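Local coordinates for mitochondrial dynamics protein MID49 (PDB 4WOY) that recruits the fission GTPase dynamin-related protein 1 to the mitochondrial outer membrane, regulates its GTPase activity, and is represented here by a cytoplasmic nucleotidyltransferase-like region, at residues Ala19-Ala24 and Asp59-Gly64; Pro86-Asp89 and Glu94-Cys97; Val128-Leu133 and Ala159-Leu164; Leu153-Val158 and Leu164-His169. The protein carries 1 engineered substitution. One frame throughout, in Å; residues are numbered along the deposited sequence.

Contact 1: Ala19-Ala24 and Asp59-Gly64; sequences AHVTLA and DGLQAG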
# COMPACT_ATOMS: atom_id res chain seq x y z
N ALA A 19 -6.71 -10.99 -19.43
CA ALA A 19 -5.42 -11.13 -20.09
C ALA A 19 -4.39 -10.19 -19.47
O ALA A 19 -3.23 -10.55 -19.25
CB ALA A 19 -5.54 -10.89 -21.60
N HIS A 20 -4.83 -8.97 -19.17
CA HIS A 20 -3.92 -7.98 -18.60
C HIS A 20 -3.55 -8.34 -17.16
O HIS A 20 -2.40 -8.14 -16.75
CB HIS A 20 -4.57 -6.59 -18.67
CG HIS A 20 -4.78 -6.09 -20.07
ND1 HIS A 20 -5.52 -4.97 -20.36
CD2 HIS A 20 -4.35 -6.57 -21.26
CE1 HIS A 20 -5.55 -4.78 -21.67
NE2 HIS A 20 -4.84 -5.74 -22.24
N VAL A 21 -4.51 -8.90 -16.42
CA VAL A 21 -4.25 -9.33 -15.04
C VAL A 21 -3.27 -10.49 -15.03
O VAL A 21 -2.30 -10.50 -14.27
CB VAL A 21 -5.57 -9.73 -14.28
CG1 VAL A 21 -5.25 -10.43 -12.94
CG2 VAL A 21 -6.44 -8.52 -14.06
N THR A 22 -3.51 -11.46 -15.90
CA THR A 22 -2.64 -12.64 -15.99
C THR A 22 -1.22 -12.29 -16.39
O THR A 22 -0.24 -12.87 -15.87
CB THR A 22 -3.22 -13.66 -16.99
OG1 THR A 22 -4.55 -13.98 -16.59
CG2 THR A 22 -2.41 -14.93 -16.99
N LEU A 23 -1.12 -11.34 -17.32
CA LEU A 23 0.16 -10.86 -17.84
C LEU A 23 0.96 -10.09 -16.80
O LEU A 23 2.18 -10.24 -16.68
CB LEU A 23 -0.05 -9.96 -19.09
CG LEU A 23 1.22 -9.27 -19.57
CD1 LEU A 23 2.33 -10.36 -19.93
CD2 LEU A 23 0.94 -8.19 -20.60
N ALA A 24 0.25 -9.27 -16.04
CA ALA A 24 0.86 -8.42 -15.05
C ALA A 24 1.48 -9.27 -13.93
O ALA A 24 2.62 -9.04 -13.51
CB ALA A 24 -0.16 -7.45 -14.49
N ASP A 59 -4.81 -9.54 -4.83
CA ASP A 59 -5.80 -9.84 -3.81
C ASP A 59 -7.20 -9.65 -4.35
O ASP A 59 -7.77 -8.57 -4.30
CB ASP A 59 -5.59 -8.95 -2.60
CG ASP A 59 -4.30 -9.24 -1.90
OD1 ASP A 59 -3.93 -10.43 -1.83
OD2 ASP A 59 -3.64 -8.28 -1.45
N GLY A 60 -7.75 -10.74 -4.86
CA GLY A 60 -9.02 -10.69 -5.54
C GLY A 60 -8.85 -10.04 -6.89
O GLY A 60 -7.90 -9.29 -7.13
N LEU A 61 -9.79 -10.30 -7.78
CA LEU A 61 -9.82 -9.68 -9.08
C LEU A 61 -11.03 -8.74 -9.10
O LEU A 61 -11.85 -8.79 -8.18
CB LEU A 61 -9.83 -10.75 -10.19
CG LEU A 61 -8.49 -10.87 -10.93
CD1 LEU A 61 -7.34 -11.08 -9.97
CD2 LEU A 61 -8.55 -12.00 -11.96
N GLN A 62 -11.14 -7.85 -10.09
CA GLN A 62 -10.16 -7.69 -11.17
C GLN A 62 -9.56 -6.29 -11.08
O GLN A 62 -9.79 -5.44 -11.95
CB GLN A 62 -10.81 -7.97 -12.54
CG GLN A 62 -11.88 -9.08 -12.49
CD GLN A 62 -12.48 -9.44 -13.85
OE1 GLN A 62 -12.07 -8.94 -14.90
NE2 GLN A 62 -13.47 -10.33 -13.83
N ALA A 63 -8.79 -6.07 -10.02
CA ALA A 63 -8.21 -4.77 -9.70
C ALA A 63 -7.21 -4.34 -10.75
O ALA A 63 -7.11 -3.15 -11.06
CB ALA A 63 -7.55 -4.80 -8.36
N GLY A 64 -6.46 -5.29 -11.27
CA GLY A 64 -5.43 -4.97 -12.24
C GLY A 64 -4.24 -4.23 -11.65
O GLY A 64 -3.78 -4.52 -10.54
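Val21, on helix 18-42, reaches across to the segment 59-64 and meets Leu61 tip to tip. Its CB is directed at that segment, and from there the two methyls go to different partners. CG1, anti to the backbone N (chi1 169°), nestles against the branched end of Leu61: it lies 3.7 Å from Leu61 CD1, and 3.8 Å from both Leu61 CD2 and Leu61 CG, so one methyl fills the fork of the leucine. CG2 turns to the end of the segment and rests 4.1 Å from Gly64 CA. There the backbones come nearest, with the CA atoms of Val21 and Gly64 5.3 Å apart. Gly64 has a positive phi (70°), which by itself favours glycine, where the loop passes the helix. The contact packs the N-terminal part of helix 18-42 against the loop joining strands 52-54 and 69-74, antiparallel neighbours in the large mixed sheet of the MID51-like domain. Between the two segments the chemistry is wholly apolar, made through one buried valine and little specific by itself; polar links to the loop lie next door, where Gln62 bonds to Thr16, just before the helix.

Contact 2: Pro86-Asp89 and Glu94-Cys97; sequences PGVD and EPRC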
# COMPACT_ATOMS: atom_id res chain seq x y z
N PRO A 86 6.47 1.66 19.35
CA PRO A 86 5.50 2.44 18.55
C PRO A 86 5.92 3.90 18.43
O PRO A 86 6.28 4.51 19.45
CB PRO A 86 4.21 2.30 19.35
CG PRO A 86 4.44 1.09 20.15
CD PRO A 86 5.84 1.07 20.54
N GLY A 87 5.86 4.45 17.22
CA GLY A 87 6.34 5.81 16.97
C GLY A 87 5.72 6.87 17.88
O GLY A 87 6.35 7.87 18.18
N VAL A 88 4.50 6.63 18.35
CA VAL A 88 3.82 7.59 19.18
C VAL A 88 4.50 7.70 20.58
O VAL A 88 4.28 8.65 21.32
CB VAL A 88 2.33 7.20 19.31
CG1 VAL A 88 2.13 6.08 20.34
CG2 VAL A 88 1.49 8.38 19.66
N ASP A 89 5.36 6.74 20.90
CA ASP A 89 6.07 6.71 22.18
C ASP A 89 7.54 7.11 22.04
O ASP A 89 8.27 7.19 23.02
CB ASP A 89 5.98 5.32 22.81
CG ASP A 89 4.56 4.93 23.22
OD1 ASP A 89 3.74 5.80 23.61
OD2 ASP A 89 4.25 3.72 23.14
N GLU A 94 4.99 10.06 16.41
CA GLU A 94 4.35 9.82 15.15
C GLU A 94 3.63 8.50 15.16
O GLU A 94 4.27 7.44 15.07
CB GLU A 94 5.41 9.86 14.02
CG GLU A 94 4.84 9.64 12.64
CD GLU A 94 3.58 10.46 12.37
OE1 GLU A 94 3.70 11.70 12.16
OE2 GLU A 94 2.48 9.88 12.39
N PRO A 95 2.29 8.54 15.27
CA PRO A 95 1.52 7.29 15.28
C PRO A 95 1.63 6.48 13.97
O PRO A 95 1.46 5.27 14.01
CB PRO A 95 0.09 7.78 15.55
CG PRO A 95 0.09 9.21 15.11
CD PRO A 95 1.44 9.73 15.41
N ARG A 96 1.98 7.11 12.85
CA ARG A 96 2.12 6.37 11.58
C ARG A 96 3.37 5.50 11.54
O ARG A 96 3.50 4.67 10.64
CB ARG A 96 2.19 7.33 10.39
CG ARG A 96 0.91 8.08 10.08
CD ARG A 96 1.17 9.14 9.03
NE ARG A 96 0.25 10.27 9.11
CZ ARG A 96 -0.73 10.52 8.23
NH1 ARG A 96 -0.92 9.73 7.18
NH2 ARG A 96 -1.51 11.58 8.40
N CYS A 97 4.27 5.67 12.51
CA CYS A 97 5.58 5.00 12.45
C CYS A 97 5.89 4.10 13.64
O CYS A 97 5.20 4.08 14.63
CB CYS A 97 6.72 6.02 12.33
SG CYS A 97 6.63 7.10 10.91
O HOH W 1 2.61 4.36 16.84
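Gly87 and Cys97 are joined by the shortest backbone bond of this contact, Gly87 N to Cys97 O at 2.7 Å. It is bent (140° at the hydrogen), and the donor stands 39° above the carbonyl plane rather than on a lone pair. A second, weak bond runs the other way from Glu94 N to Gly87 O, an oxygen that also accepts from the Thr90 hydroxyl. Having no side chain, Gly87 can bring its CA to 3.2 Å from Glu94 O in a CA-H...O contact. Glu94 O is at the same time the acceptor of Cys97 N, which closes the type I beta turn 94-97. Water 1 adds a bridge, donating to Pro95 O and accepting weakly from Val88 N.

Apolar packing is slight. Val88 rests beside Pro95, with Val88 CB 4.1 Å from Pro95 CA and Val88 CG2 4.4 Å from Pro95 CB.

Within the turn, the Glu94 side chain bends at chi2 (47°) and curls back, so that OE2 takes Arg96 N at 2.9 Å on its anti lone pair. The Arg96 guanidinium turns an edge to the same oxygen, but that ion pair is long.

These segments belong to the connection of a beta hairpin formed by strands 82-86 and 97-102, with Pro86 and Cys97 at the strand ends. Pro95 also packs on Val300 and Ser299. Cohesion here comes chiefly from backbone amides and carbonyls, with the carboxylate of Glu94 bracing its own turn, so this surface connection depends on main-chain geometry more than on hydrophobic burial.

Contact 3: Val128-Leu133 and Ala159-Leu164; sequences VLLELL and ASEELL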
# COMPACT_ATOMS: atom_id res chain seq x y z
N VAL A 128 18.81 4.05 6.33
CA VAL A 128 20.08 3.48 5.89
C VAL A 128 19.83 2.23 5.03
O VAL A 128 20.48 2.03 3.99
CB VAL A 128 20.98 3.15 7.10
CG1 VAL A 128 22.28 2.47 6.65
CG2 VAL A 128 21.29 4.43 7.88
N LEU A 129 18.85 1.43 5.43
CA LEU A 129 18.42 0.31 4.61
C LEU A 129 17.96 0.78 3.24
O LEU A 129 18.32 0.19 2.23
CB LEU A 129 17.30 -0.43 5.32
CG LEU A 129 17.97 -1.44 6.25
CD1 LEU A 129 17.07 -1.80 7.42
CD2 LEU A 129 18.36 -2.67 5.40
N LEU A 130 17.18 1.86 3.22
CA LEU A 130 16.71 2.47 1.99
C LEU A 130 17.86 2.90 1.08
O LEU A 130 17.83 2.60 -0.11
CB LEU A 130 15.81 3.66 2.30
CG LEU A 130 14.35 3.33 2.54
CD1 LEU A 130 13.61 4.61 2.88
CD2 LEU A 130 13.73 2.65 1.32
N GLU A 131 18.87 3.55 1.65
CA GLU A 131 20.04 3.97 0.88
C GLU A 131 20.72 2.77 0.18
O GLU A 131 21.11 2.86 -0.98
CB GLU A 131 21.09 4.64 1.78
CG GLU A 131 20.65 5.88 2.53
CD GLU A 131 21.73 6.39 3.49
OE1 GLU A 131 22.56 5.56 3.93
OE2 GLU A 131 21.73 7.61 3.84
N LEU A 132 20.84 1.66 0.89
CA LEU A 132 21.50 0.48 0.35
C LEU A 132 20.74 -0.10 -0.83
O LEU A 132 21.31 -0.39 -1.85
CB LEU A 132 21.67 -0.59 1.43
CG LEU A 132 22.38 -1.85 0.91
CD1 LEU A 132 23.87 -1.66 0.87
CD2 LEU A 132 21.99 -3.07 1.72
N LEU A 133 19.45 -0.29 -0.67
CA LEU A 133 18.66 -0.89 -1.74
C LEU A 133 18.49 0.05 -2.94
O LEU A 133 18.47 -0.40 -4.08
CB LEU A 133 17.30 -1.33 -1.21
CG LEU A 133 16.45 -2.18 -2.15
CD1 LEU A 133 17.23 -3.35 -2.80
CD2 LEU A 133 15.23 -2.65 -1.41
N ALA A 159 12.25 8.89 -7.30
CA ALA A 159 11.57 9.23 -6.03
C ALA A 159 11.17 7.96 -5.27
O ALA A 159 10.88 6.95 -5.90
CB ALA A 159 10.34 10.09 -6.27
N SER A 160 11.16 8.01 -3.92
CA SER A 160 10.83 6.82 -3.09
C SER A 160 11.64 5.57 -3.46
O SER A 160 12.86 5.65 -3.57
CB SER A 160 9.33 6.53 -3.19
OG SER A 160 8.93 5.56 -2.27
N GLU A 161 10.98 4.41 -3.63
CA GLU A 161 11.63 3.24 -4.27
C GLU A 161 10.79 2.38 -5.23
O GLU A 161 10.34 1.28 -4.91
CB GLU A 161 12.24 2.30 -3.26
CG GLU A 161 13.69 2.59 -3.05
CD GLU A 161 14.35 1.52 -2.25
OE1 GLU A 161 15.53 1.69 -1.90
OE2 GLU A 161 13.69 0.49 -1.98
N GLU A 162 10.63 2.90 -6.43
CA GLU A 162 9.70 2.35 -7.38
C GLU A 162 10.40 1.81 -8.62
O GLU A 162 11.35 2.40 -9.14
CB GLU A 162 8.67 3.42 -7.71
CG GLU A 162 8.06 3.94 -6.42
CD GLU A 162 6.88 4.83 -6.62
OE1 GLU A 162 6.42 4.96 -7.77
OE2 GLU A 162 6.40 5.41 -5.62
N LEU A 163 9.92 0.67 -9.09
CA LEU A 163 10.42 0.07 -10.31
C LEU A 163 9.35 0.25 -11.37
O LEU A 163 8.24 -0.27 -11.23
CB LEU A 163 10.70 -1.41 -10.09
CG LEU A 163 12.03 -1.69 -9.39
CD1 LEU A 163 12.18 -3.19 -9.11
CD2 LEU A 163 13.19 -1.14 -10.17
N LEU A 164 9.66 0.95 -12.46
CA LEU A 164 8.61 1.19 -13.45
C LEU A 164 8.73 0.16 -14.56
O LEU A 164 9.81 -0.11 -15.09
CB LEU A 164 8.68 2.62 -14.01
CG LEU A 164 8.28 3.80 -13.09
CD1 LEU A 164 8.31 5.13 -13.84
CD2 LEU A 164 6.92 3.61 -12.42
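Glu161 OE1 is the polar atom at the centre, with one turn of helix 126-139 near it: Leu130 O at 3.1 Å, Leu133 C at 3.5 Å and Leu133 CB at 3.6 Å. The nearest of these is a carbonyl oxygen; as two acceptors, with the carboxylate ionised, the pair is no hydrogen bond. The Glu161 side chain is aimed at the helix and runs out extended beyond CG, which carries the carboxylate right up to the helix surface. Two leucines flank it there. Leu130 brings CD2 to 3.8 Å from Glu161 CD. Leu133, whose CG is anti to the backbone N (chi1 -170°), lays its branch beside the other oxygen, Leu133 CD2 standing 3.5 Å from Glu161 OE2; both leucines cross the glutamate obliquely.

The backbone stays well apart, 8.1 Å between the CA atoms of Leu130 and Glu161, so across these two segments it is the Glu161 side chain, from just before strand 162-166, that makes the span. Glu161 is fixed at its base by backbone bonding to Val178 of strand 173-182, and Leu133 also packs on Val178 and Met180 of that strand. Ser160 O adds a weak link to Arg134 of the helix.

A buried carboxylate with leucine carbons and a helix carbonyl this near would probably be less stable as an anion, which may raise its pKa.

Contact 4: Leu153-Val158 and Leu164-His169; sequences LIWPDV and LLKVQH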
# COMPACT_ATOMS: atom_id res chain seq x y z
N LEU A 153 10.61 -3.40 -20.70
CA LEU A 153 11.60 -2.48 -20.14
C LEU A 153 11.33 -2.27 -18.66
O LEU A 153 10.20 -1.97 -18.28
CB LEU A 153 11.57 -1.12 -20.83
CG LEU A 153 12.93 -0.46 -21.14
CD1 LEU A 153 13.46 -1.00 -22.48
CD2 LEU A 153 12.88 1.07 -21.09
N ILE A 154 12.37 -2.40 -17.82
CA ILE A 154 12.23 -2.14 -16.40
C ILE A 154 13.28 -1.13 -15.97
O ILE A 154 14.47 -1.30 -16.28
CB ILE A 154 12.42 -3.42 -15.54
CG1 ILE A 154 11.75 -4.62 -16.23
CG2 ILE A 154 11.93 -3.18 -14.13
CD1 ILE A 154 12.29 -5.97 -15.83
N TRP A 155 12.87 -0.08 -15.26
CA TRP A 155 13.82 0.91 -14.76
C TRP A 155 13.34 1.56 -13.46
O TRP A 155 12.14 1.71 -13.22
CB TRP A 155 14.07 1.99 -15.82
CG TRP A 155 12.95 2.97 -15.98
CD1 TRP A 155 12.86 4.20 -15.39
CD2 TRP A 155 11.78 2.82 -16.78
NE1 TRP A 155 11.69 4.82 -15.77
CE2 TRP A 155 11.01 3.99 -16.63
CE3 TRP A 155 11.30 1.81 -17.61
CZ2 TRP A 155 9.78 4.17 -17.27
CZ3 TRP A 155 10.09 1.99 -18.25
CH2 TRP A 155 9.34 3.17 -18.08
N PRO A 156 14.30 1.94 -12.60
CA PRO A 156 14.02 2.63 -11.34
C PRO A 156 13.55 4.07 -11.52
O PRO A 156 14.09 4.82 -12.33
CB PRO A 156 15.38 2.60 -10.60
CG PRO A 156 16.15 1.50 -11.27
CD PRO A 156 15.72 1.54 -12.71
N ASP A 157 12.51 4.44 -10.79
CA ASP A 157 11.90 5.77 -10.83
C ASP A 157 12.73 6.78 -10.01
O ASP A 157 13.50 6.39 -9.14
CB ASP A 157 10.46 5.67 -10.36
CG ASP A 157 9.73 6.98 -10.43
OD1 ASP A 157 10.28 7.94 -11.00
OD2 ASP A 157 8.57 7.04 -9.97
N VAL A 158 12.59 8.07 -10.32
CA VAL A 158 13.24 9.14 -9.56
C VAL A 158 12.53 9.74 -8.30
O VAL A 158 12.28 10.95 -8.24
CB VAL A 158 13.52 10.29 -10.52
CG1 VAL A 158 14.53 9.85 -11.56
CG2 VAL A 158 12.23 10.72 -11.21
N LEU A 164 9.66 0.95 -12.46
CA LEU A 164 8.61 1.19 -13.45
C LEU A 164 8.73 0.16 -14.56
O LEU A 164 9.81 -0.11 -15.09
CB LEU A 164 8.68 2.62 -14.01
CG LEU A 164 8.28 3.80 -13.09
CD1 LEU A 164 8.31 5.13 -13.84
CD2 LEU A 164 6.92 3.61 -12.42
N LEU A 165 7.59 -0.42 -14.91
CA LEU A 165 7.56 -1.45 -15.91
C LEU A 165 6.80 -1.10 -17.20
O LEU A 165 5.58 -0.90 -17.20
CB LEU A 165 6.96 -2.71 -15.29
CG LEU A 165 7.07 -3.78 -16.35
CD1 LEU A 165 8.52 -3.94 -16.65
CD2 LEU A 165 6.49 -5.11 -15.98
N LYS A 166 7.58 -1.02 -18.28
CA LYS A 166 7.16 -0.75 -19.66
C LYS A 166 7.51 -1.95 -20.56
O LYS A 166 8.66 -2.34 -20.67
CB LYS A 166 7.80 0.54 -20.18
CG LYS A 166 7.15 1.19 -21.39
CD LYS A 166 5.78 1.79 -21.17
CE LYS A 166 5.32 2.45 -22.47
NZ LYS A 166 3.88 2.85 -22.54
N VAL A 167 6.52 -2.52 -21.22
CA VAL A 167 5.22 -1.94 -21.18
C VAL A 167 4.42 -2.96 -20.37
O VAL A 167 3.99 -2.60 -19.28
CB VAL A 167 4.65 -1.63 -22.63
CG1 VAL A 167 3.48 -0.65 -22.60
CG2 VAL A 167 5.74 -1.10 -23.56
N GLN A 168 4.21 -4.22 -20.79
CA GLN A 168 4.71 -4.88 -22.00
C GLN A 168 3.74 -4.51 -23.08
O GLN A 168 2.54 -4.47 -22.81
CB GLN A 168 4.76 -6.38 -21.82
CG GLN A 168 5.19 -7.16 -23.05
CD GLN A 168 5.14 -8.64 -22.80
OE1 GLN A 168 4.88 -9.09 -21.68
NE2 GLN A 168 5.40 -9.43 -23.84
N HIS A 169 4.26 -4.19 -24.26
CA HIS A 169 3.51 -3.49 -25.32
C HIS A 169 2.04 -3.77 -25.26
O HIS A 169 1.21 -2.88 -25.38
CB HIS A 169 4.01 -3.86 -26.71
CG HIS A 169 3.38 -3.04 -27.79
ND1 HIS A 169 2.12 -3.29 -28.29
CD2 HIS A 169 3.84 -1.97 -28.48
CE1 HIS A 169 1.83 -2.41 -29.22
NE2 HIS A 169 2.86 -1.60 -29.36
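Trp155 lays one face of its indole against Leu164. Leu164 CB stands 3.9 Å from the centroid of the six-membered ring and 19° off its normal, a CH-pi contact over the face, while Leu164 CD1 reaches the same indole near NE1 and CZ2. Trp155 CG lies between the backbone N and the carbonyl carbon (chi1 75°), which lays the indole across to the neighbouring strand, over Leu164. At the ring edge, close to its plane, Lys166 CB packs on Trp155 CZ3; beyond this the lysine bends at chi2 and carries NZ away to a salt bridge with Glu173. Asp157 CB touches Leu164 from the end of the strand, 4.0 Å from Leu164 CG.

Beneath the side chains the strands pair antiparallel (160°). Trp155 and Leu164 form a hydrogen-bonded pair: Leu164 N donates to Trp155 O at 2.7 Å, and Trp155 N to Leu164 O at 3.1 Å, the latter in the carbonyl plane. Lys166 N binds Leu153 O at 2.8 Å. Between these lies the non-hydrogen-bonded pair Ile154 and Leu165, whose side chains emerge on the face away from the indole and pack closely, Ile154 CG1 against Leu165 CD1.

The two segments contribute the paired parts of a beta hairpin at one border of the large mixed sheet, strand 162-166 lying between strands 153-156 and 173-182. On the Ile154 and Leu165 face, helix 143-150 supplies Trp143 and Ile146 to the isoleucine, and helix 18-42 supplies Leu27 and Ile31 to the leucine.

In the fold
Contacts 1 and 3 are buried, contact 4 is partly so, and contact 2 lies at the surface, about 34 Å centre to centre from contacts 1 and 4 and across the chain's centre from both. Contacts 3 and 4 share Leu164 and strand 162-166; Glu162 O and Asp157 N probably form a hydrogen bond between them. Contact 4 also touches contact 1, where Leu23 CD1 packs 3.3 Å from Gln168 OE1, so helix 18-42 serves both. The chemistry follows position: methyl packing in contact 1, a carboxylate among leucines in contact 3, main-chain bonds with an aromatic overlay in contact 4, and chiefly main-chain bonds, water included, in contact 2.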